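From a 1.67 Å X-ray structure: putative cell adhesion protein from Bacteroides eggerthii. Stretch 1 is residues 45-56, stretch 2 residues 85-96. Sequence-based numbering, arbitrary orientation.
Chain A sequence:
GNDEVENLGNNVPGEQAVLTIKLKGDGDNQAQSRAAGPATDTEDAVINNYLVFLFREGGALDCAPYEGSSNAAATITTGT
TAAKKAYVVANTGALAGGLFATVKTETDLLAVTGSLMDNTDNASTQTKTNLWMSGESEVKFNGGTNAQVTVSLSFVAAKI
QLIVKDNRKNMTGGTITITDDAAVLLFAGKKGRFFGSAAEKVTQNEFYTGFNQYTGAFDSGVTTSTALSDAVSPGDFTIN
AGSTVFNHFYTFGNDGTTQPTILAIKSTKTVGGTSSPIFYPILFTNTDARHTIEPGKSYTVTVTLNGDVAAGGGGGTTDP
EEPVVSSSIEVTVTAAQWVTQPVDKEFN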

ATOM      1  N   ALA A  45      -6.357  -9.731  -9.093  1.00 35.93           N
ATOM      2  CA  ALA A  45      -7.003  -9.218  -7.898  1.00 33.87           C
ATOM      3  C   ALA A  45      -8.463  -9.518  -7.919  1.00 34.02           C
ATOM      4  O   ALA A  45      -9.177  -9.127  -8.843  1.00 34.25           O
ATOM      5  CB  ALA A  45      -6.775  -7.723  -7.776  1.00 33.78           C
ATOM      6  N   VAL A  46      -8.920 -10.224  -6.896  1.00 29.60           N
ATOM      7  CA  VAL A  46     -10.326 -10.572  -6.812  1.00 29.52           C
ATOM      8  C   VAL A  46     -11.161  -9.336  -6.411  1.00 28.35           C
ATOM      9  O   VAL A  46     -10.799  -8.584  -5.511  1.00 25.60           O
ATOM     10  CB  VAL A  46     -10.579 -11.789  -5.880  1.00 36.17           C
ATOM     11  CG1 VAL A  46      -9.881 -11.637  -4.530  1.00 36.81           C
ATOM     12  CG2 VAL A  46     -12.064 -12.085  -5.707  1.00 36.51           C
ATOM     13  N   ILE A  47     -12.279  -9.148  -7.111  1.00 25.83           N
ATOM     14  CA  ILE A  47     -13.274  -8.139  -6.757  1.00 25.55           C
ATOM     15  C   ILE A  47     -14.277  -8.856  -5.882  1.00 28.64           C
ATOM     16  O   ILE A  47     -15.059  -9.650  -6.396  1.00 29.17           O
ATOM     17  CB  ILE A  47     -13.969  -7.453  -7.982  1.00 28.65           C
ATOM     18  CG1 ILE A  47     -12.959  -6.648  -8.833  1.00 28.25           C
ATOM     19  CG2 ILE A  47     -15.159  -6.553  -7.503  1.00 26.80           C
ATOM     20  CD1 ILE A  47     -13.557  -6.176 -10.197  1.00 36.18           C
ATOM     21  N   ASN A  48     -14.235  -8.625  -4.572  1.00 23.14           N
ATOM     22  CA  ASN A  48     -15.192  -9.245  -3.667  1.00 23.12           C
ATOM     23  C   ASN A  48     -16.545  -8.531  -3.712  1.00 25.89           C
ATOM     24  O   ASN A  48     -17.603  -9.157  -3.572  1.00 25.71           O
ATOM     25  CB  ASN A  48     -14.655  -9.237  -2.247  1.00 22.74           C
ATOM     26  CG  ASN A  48     -13.455 -10.126  -2.148  1.00 27.54           C
ATOM     27  OD1 ASN A  48     -13.513 -11.307  -2.545  1.00 27.07           O
ATOM     28  ND2 ASN A  48     -12.357  -9.581  -1.659  1.00 26.30           N
ATOM     29  N   ASN A  49     -16.485  -7.195  -3.857  1.00 21.97           N
ATOM     30  CA  ASN A  49     -17.633  -6.301  -3.894  1.00 22.01           C
ATOM     31  C   ASN A  49     -17.181  -4.946  -4.402  1.00 23.23           C
ATOM     32  O   ASN A  49     -15.962  -4.680  -4.483  1.00 21.38           O
ATOM     33  CB  ASN A  49     -18.248  -6.161  -2.498  1.00 25.12           C
ATOM     34  CG  ASN A  49     -17.234  -5.739  -1.468  1.00 26.37           C
ATOM     35  OD1 ASN A  49     -16.742  -4.591  -1.478  1.00 24.27           O
ATOM     36  ND2 ASN A  49     -16.852  -6.690  -0.612  1.00 24.46           N
ATOM     37  N   TYR A  50     -18.135  -4.098  -4.768  1.00 21.54           N
ATOM     38  CA  TYR A  50     -17.759  -2.747  -5.210  1.00 20.78           C
ATOM     39  C   TYR A  50     -18.947  -1.801  -5.060  1.00 22.57           C
ATOM     40  O   TYR A  50     -20.077  -2.247  -4.889  1.00 22.98           O
ATOM     41  CB  TYR A  50     -17.234  -2.756  -6.668  1.00 21.14           C
ATOM     42  CG  TYR A  50     -18.229  -3.272  -7.694  1.00 23.70           C
ATOM     43  CD1 TYR A  50     -18.321  -4.628  -7.981  1.00 25.59           C
ATOM     44  CD2 TYR A  50     -19.088  -2.400  -8.367  1.00 24.16           C
ATOM     45  CE1 TYR A  50     -19.241  -5.112  -8.914  1.00 23.44           C
ATOM     46  CE2 TYR A  50     -20.011  -2.872  -9.304  1.00 25.91           C
ATOM     47  CZ  TYR A  50     -20.068  -4.230  -9.586  1.00 29.95           C
ATOM     48  OH  TYR A  50     -20.951  -4.727 -10.510  1.00 29.37           O
ATOM     49  N   LEU A  51     -18.673  -0.510  -5.122  1.00 18.17           N
ATOM     50  CA  LEU A  51     -19.675   0.550  -5.098  1.00 19.34           C
ATOM     51  C   LEU A  51     -19.531   1.374  -6.365  1.00 21.20           C
ATOM     52  O   LEU A  51     -18.411   1.682  -6.775  1.00 19.54           O
ATOM     53  CB  LEU A  51     -19.551   1.474  -3.860  1.00 20.34           C
ATOM     54  CG  LEU A  51     -19.592   0.807  -2.466  1.00 24.36           C
ATOM     55  CD1 LEU A  51     -19.138   1.793  -1.373  1.00 22.72           C
ATOM     56  CD2 LEU A  51     -20.993   0.314  -2.151  1.00 28.39           C
ATOM     57  N   VAL A  52     -20.647   1.781  -6.945  1.00 19.66           N
ATOM     58  CA  VAL A  52     -20.647   2.669  -8.119  1.00 18.48           C
ATOM     59  C   VAL A  52     -21.400   3.950  -7.718  1.00 23.30           C
ATOM     60  O   VAL A  52     -22.553   3.888  -7.270  1.00 24.00           O
ATOM     61  CB  VAL A  52     -21.251   2.064  -9.433  1.00 22.46           C
ATOM     62  CG1 VAL A  52     -21.117   3.030 -10.621  1.00 22.48           C
ATOM     63  CG2 VAL A  52     -20.642   0.704  -9.778  1.00 21.74           C
ATOM     64  N   PHE A  53     -20.735   5.093  -7.868  1.00 20.78           N
ATOM     65  CA  PHE A  53     -21.313   6.404  -7.602  1.00 20.42           C
ATOM     66  C   PHE A  53     -21.484   7.127  -8.924  1.00 23.69           C
ATOM     67  O   PHE A  53     -20.543   7.175  -9.717  1.00 22.98           O
ATOM     68  CB  PHE A  53     -20.427   7.242  -6.657  1.00 22.34           C
ATOM     69  CG  PHE A  53     -20.048   6.551  -5.372  1.00 24.49           C
ATOM     70  CD1 PHE A  53     -18.990   5.643  -5.338  1.00 27.26           C
ATOM     71  CD2 PHE A  53     -20.726   6.828  -4.192  1.00 27.99           C
ATOM     72  CE1 PHE A  53     -18.642   4.989  -4.152  1.00 28.03           C
ATOM     73  CE2 PHE A  53     -20.382   6.170  -3.000  1.00 31.30           C
ATOM     74  CZ  PHE A  53     -19.348   5.255  -2.989  1.00 29.44           C
ATOM     75  N   LEU A  54     -22.672   7.688  -9.162  1.00 21.81           N
ATOM     76  CA  LEU A  54     -22.926   8.427 -10.384  1.00 21.99           C
ATOM     77  C   LEU A  54     -23.214   9.869 -10.029  1.00 25.18           C
ATOM     78  O   LEU A  54     -24.009  10.111  -9.129  1.00 24.81           O
ATOM     79  CB  LEU A  54     -24.109   7.833 -11.173  1.00 22.58           C
ATOM     80  CG  LEU A  54     -23.954   6.396 -11.673  1.00 27.41           C
ATOM     81  CD1 LEU A  54     -25.297   5.878 -12.259  1.00 28.23           C
ATOM     82  CD2 LEU A  54     -22.877   6.300 -12.710  1.00 26.13           C
ATOM     83  N   PHE A  55     -22.555  10.824 -10.703  1.00 22.59           N
ATOM     84  CA  PHE A  55     -22.767  12.238 -10.379  1.00 22.77           C
ATOM     85  C   PHE A  55     -23.182  13.048 -11.566  1.00 26.45           C
ATOM     86  O   PHE A  55     -22.742  12.785 -12.680  1.00 25.06           O
ATOM     87  CB  PHE A  55     -21.484  12.855  -9.794  1.00 23.85           C
ATOM     88  CG  PHE A  55     -21.067  12.208  -8.502  1.00 23.52           C
ATOM     89  CD1 PHE A  55     -21.734  12.494  -7.317  1.00 26.42           C
ATOM     90  CD2 PHE A  55     -20.028  11.292  -8.471  1.00 24.27           C
ATOM     91  CE1 PHE A  55     -21.362  11.870  -6.121  1.00 24.98           C
ATOM     92  CE2 PHE A  55     -19.652  10.671  -7.273  1.00 24.14           C
ATOM     93  CZ  PHE A  55     -20.319  10.962  -6.111  1.00 21.57           C
ATOM     94  N   ARG A  56     -23.994  14.077 -11.308  1.00 24.26           N
ATOM     95  CA  ARG A  56     -24.427  15.021 -12.329  1.00 26.34           C
ATOM     96  C   ARG A  56     -23.306  16.072 -12.548  1.00 31.99           C
ATOM     97  O   ARG A  56     -22.315  16.072 -11.807  1.00 31.93           O
ATOM     98  CB  ARG A  56     -25.762  15.657 -11.935  1.00 26.85           C
ATOM     99  CG  ARG A  56     -26.836  14.596 -11.792  1.00 27.38           C
ATOM    100  CD  ARG A  56     -28.214  15.114 -11.448  1.00 30.78           C
ATOM    101  NE  ARG A  56     -29.100  13.960 -11.331  1.00 28.74           N
ATOM    102  CZ  ARG A  56     -30.196  13.903 -10.584  1.00 35.05           C
ATOM    103  NH1 ARG A  56     -30.626  14.982  -9.937  1.00 27.59           N
ATOM    104  NH2 ARG A  56     -30.903  12.787 -10.525  1.00 25.36           N
TER
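Stretch 2 (85-96) KAYVVANTGALA

Residues 85-90 of stretch 2 continue a β-strand that lies antiparallel to the strand beginning at Tyr50, the two N-to-C directions making an angle of 166° and the axes approaching to 4.6 Å. The register pairs Phe55 with Lys85, Phe53 with Tyr87 and Leu51 with Val89 as hydrogen-bonded pairs, so that in each pair both backbone amides and both carbonyls are satisfied. Phe55 N donates to Lys85 O (2.9 Å) and Lys85 N to Phe55 O (3.2 Å); Phe53 N to Tyr87 O and Tyr87 N to Phe53 O are both 2.9 Å; Leu51 N reaches Val89 O at 2.8 Å, and Val89 N returns to Leu51 O at 3.1 Å.

Side chains alternate between the two faces of the sheet. On one, Leu54 CD2 packs on Ala86 CB (3.7 Å), Val52 CG2 on Val88 CG2 (4.0 Å) and Tyr50 CB on Ala90 CB (4.1 Å). On the other, the Phe55 and Tyr87 rings meet obliquely, CD2 of Phe55 lying 3.5 Å from CD1 of Tyr87.

Beyond Ala90 the chain leaves the strand, and Asn91, with phi of 70°, takes over the polar pairing. Its N donates to Asn49 O (2.8 Å), while its side chain serves the backbone ahead of Tyr50: Asn91 ND2 donates to Val46 O (2.9 Å), and Asn91 OD1 accepts from Asn48 N (2.7 Å) and, weakly, from Asn49 N (3.4 Å). One carboxamide thus serves Val46 O and Asn48 N, and more weakly Asn49 N. The side chain of Asn49 in turn meets the next bend of stretch 2, its OD1 accepting from Gly93 N at 3.0 Å; a water O lies 2.7 Å from Asn49 OD1 and 2.6 Å from Gly93 O, close enough to donate to either. A second water accepts from Asn49 ND2 (3.0 Å) and donates weakly to Asn91 O (3.2 Å). Farther along, Leu95 CB rests against Leu51 CD2 at 3.9 Å.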

ATOM      1  N   LYS A  85     -20.416  11.530 -14.544  1.00 22.99           N
ATOM      2  CA  LYS A  85     -19.224  10.834 -14.046  1.00 22.33           C
ATOM      3  C   LYS A  85     -19.598   9.622 -13.259  1.00 24.14           C
ATOM      4  O   LYS A  85     -20.558   9.668 -12.485  1.00 23.99           O
ATOM      5  CB  LYS A  85     -18.413  11.774 -13.132  1.00 25.58           C
ATOM      6  CG  LYS A  85     -17.555  12.820 -13.841  1.00 45.51           C
ATOM      7  CD  LYS A  85     -16.232  12.260 -14.386  1.00 54.02           C
ATOM      8  CE  LYS A  85     -15.154  12.057 -13.357  1.00 61.13           C
ATOM      9  NZ  LYS A  85     -13.976  11.396 -13.963  1.00 68.23           N
ATOM     10  N   ALA A  86     -18.818   8.538 -13.425  1.00 22.57           N
ATOM     11  CA  ALA A  86     -18.979   7.302 -12.658  1.00 22.27           C
ATOM     12  C   ALA A  86     -17.688   7.037 -11.912  1.00 24.44           C
ATOM     13  O   ALA A  86     -16.608   7.143 -12.505  1.00 23.52           O
ATOM     14  CB  ALA A  86     -19.321   6.139 -13.596  1.00 23.76           C
ATOM     15  N   TYR A  87     -17.777   6.834 -10.592  1.00 19.42           N
ATOM     16  CA  TYR A  87     -16.652   6.468  -9.745  1.00 18.28           C
ATOM     17  C   TYR A  87     -16.919   5.099  -9.203  1.00 20.90           C
ATOM     18  O   TYR A  87     -18.074   4.779  -8.841  1.00 19.37           O
ATOM     19  CB  TYR A  87     -16.509   7.464  -8.604  1.00 20.19           C
ATOM     20  CG  TYR A  87     -16.063   8.849  -9.013  1.00 21.86           C
ATOM     21  CD1 TYR A  87     -16.979   9.797  -9.450  1.00 23.97           C
ATOM     22  CD2 TYR A  87     -14.755   9.264  -8.804  1.00 22.70           C
ATOM     23  CE1 TYR A  87     -16.573  11.085  -9.806  1.00 25.57           C
ATOM     24  CE2 TYR A  87     -14.346  10.561  -9.111  1.00 23.94           C
ATOM     25  CZ  TYR A  87     -15.258  11.468  -9.614  1.00 29.81           C
ATOM     26  OH  TYR A  87     -14.850  12.746  -9.911  1.00 30.16           O
ATOM     27  N   VAL A  88     -15.866   4.275  -9.147  1.00 17.98           N
ATOM     28  CA  VAL A  88     -15.997   2.893  -8.641  1.00 18.40           C
ATOM     29  C   VAL A  88     -14.943   2.668  -7.559  1.00 20.89           C
ATOM     30  O   VAL A  88     -13.768   2.994  -7.757  1.00 19.55           O
ATOM     31  CB  VAL A  88     -15.873   1.819  -9.772  1.00 22.93           C
ATOM     32  CG1 VAL A  88     -15.929   0.398  -9.205  1.00 22.95           C
ATOM     33  CG2 VAL A  88     -16.958   2.000 -10.841  1.00 23.43           C
ATOM     34  N   VAL A  89     -15.359   2.088  -6.446  1.00 17.51           N
ATOM     35  CA  VAL A  89     -14.457   1.687  -5.377  1.00 18.23           C
ATOM     36  C   VAL A  89     -14.725   0.214  -5.137  1.00 21.25           C
ATOM     37  O   VAL A  89     -15.868  -0.147  -4.900  1.00 20.22           O
ATOM     38  CB  VAL A  89     -14.586   2.529  -4.073  1.00 23.24           C
ATOM     39  CG1 VAL A  89     -13.624   2.008  -3.005  1.00 23.93           C
ATOM     40  CG2 VAL A  89     -14.324   4.017  -4.329  1.00 23.29           C
ATOM     41  N   ALA A  90     -13.691  -0.622  -5.190  1.00 18.17           N
ATOM     42  CA  ALA A  90     -13.873  -2.058  -4.941  1.00 20.11           C
ATOM     43  C   ALA A  90     -13.281  -2.453  -3.600  1.00 20.61           C
ATOM     44  O   ALA A  90     -12.266  -1.883  -3.162  1.00 19.21           O
ATOM     45  CB  ALA A  90     -13.174  -2.861  -6.042  1.00 21.59           C
ATOM     46  N   ASN A  91     -13.889  -3.460  -2.979  1.00 19.63           N
ATOM     47  CA  ASN A  91     -13.401  -4.198  -1.820  1.00 19.16           C
ATOM     48  C   ASN A  91     -13.381  -3.416  -0.523  1.00 22.29           C
ATOM     49  O   ASN A  91     -12.632  -3.768   0.380  1.00 21.07           O
ATOM     50  CB  ASN A  91     -12.019  -4.814  -2.142  1.00 19.31           C
ATOM     51  CG  ASN A  91     -12.103  -5.876  -3.207  1.00 23.06           C
ATOM     52  OD1 ASN A  91     -13.147  -6.508  -3.399  1.00 23.44           O
ATOM     53  ND2 ASN A  91     -10.989  -6.165  -3.880  1.00 21.11           N
ATOM     54  N   THR A  92     -14.312  -2.467  -0.351  1.00 19.68           N
ATOM     55  CA  THR A  92     -14.432  -1.785   0.947  1.00 20.46           C
ATOM     56  C   THR A  92     -15.671  -2.318   1.717  1.00 24.45           C
ATOM     57  O   THR A  92     -15.951  -1.848   2.813  1.00 25.88           O
ATOM     58  CB  THR A  92     -14.479  -0.268   0.829  1.00 23.62           C
ATOM     59  OG1 THR A  92     -15.685   0.157   0.148  1.00 21.96           O
ATOM     60  CG2 THR A  92     -13.194   0.336   0.227  1.00 22.32           C
ATOM     61  N   GLY A  93     -16.390  -3.256   1.130  1.00 23.27           N
ATOM     62  CA  GLY A  93     -17.564  -3.886   1.742  1.00 24.29           C
ATOM     63  C   GLY A  93     -18.857  -3.115   1.603  1.00 27.02           C
ATOM     64  O   GLY A  93     -18.958  -2.204   0.784  1.00 25.17           O
ATOM     65  N   ALA A  94     -19.894  -3.502   2.399  1.00 27.74           N
ATOM     66  CA  ALA A  94     -21.220  -2.882   2.343  1.00 28.30           C
ATOM     67  C   ALA A  94     -21.171  -1.371   2.471  1.00 29.57           C
ATOM     68  O   ALA A  94     -20.331  -0.829   3.197  1.00 29.00           O
ATOM     69  CB  ALA A  94     -22.126  -3.458   3.423  1.00 30.22           C
ATOM     70  N   LEU A  95     -22.101  -0.698   1.786  1.00 24.78           N
ATOM     71  CA  LEU A  95     -22.211   0.750   1.825  1.00 24.04           C
ATOM     72  C   LEU A  95     -22.528   1.251   3.251  1.00 29.09           C
ATOM     73  O   LEU A  95     -21.820   2.125   3.746  1.00 27.62           O
ATOM     74  CB  LEU A  95     -23.286   1.233   0.820  1.00 24.66           C
ATOM     75  CG  LEU A  95     -23.575   2.756   0.786  1.00 27.76           C
ATOM     76  CD1 LEU A  95     -22.365   3.558   0.284  1.00 26.28           C
ATOM     77  CD2 LEU A  95     -24.825   3.076  -0.043  1.00 28.45           C
ATOM     78  N   ALA A  96     -23.598   0.712   3.893  1.00 28.63           N
ATOM     79  CA  ALA A  96     -24.067   1.181   5.206  1.00 30.56           C
ATOM     80  C   ALA A  96     -23.019   0.982   6.297  1.00 34.74           C
ATOM     81  O   ALA A  96     -22.400  -0.075   6.381  1.00 33.86           O
ATOM     82  CB  ALA A  96     -25.363   0.487   5.587  1.00 32.43           C
TER
HETATM   83  O   HOH W   1     -18.355  -2.405  -1.747  1.00 20.88           O
HETATM   84  O   HOH W   2     -14.370  -6.328   1.109  1.00 24.36           O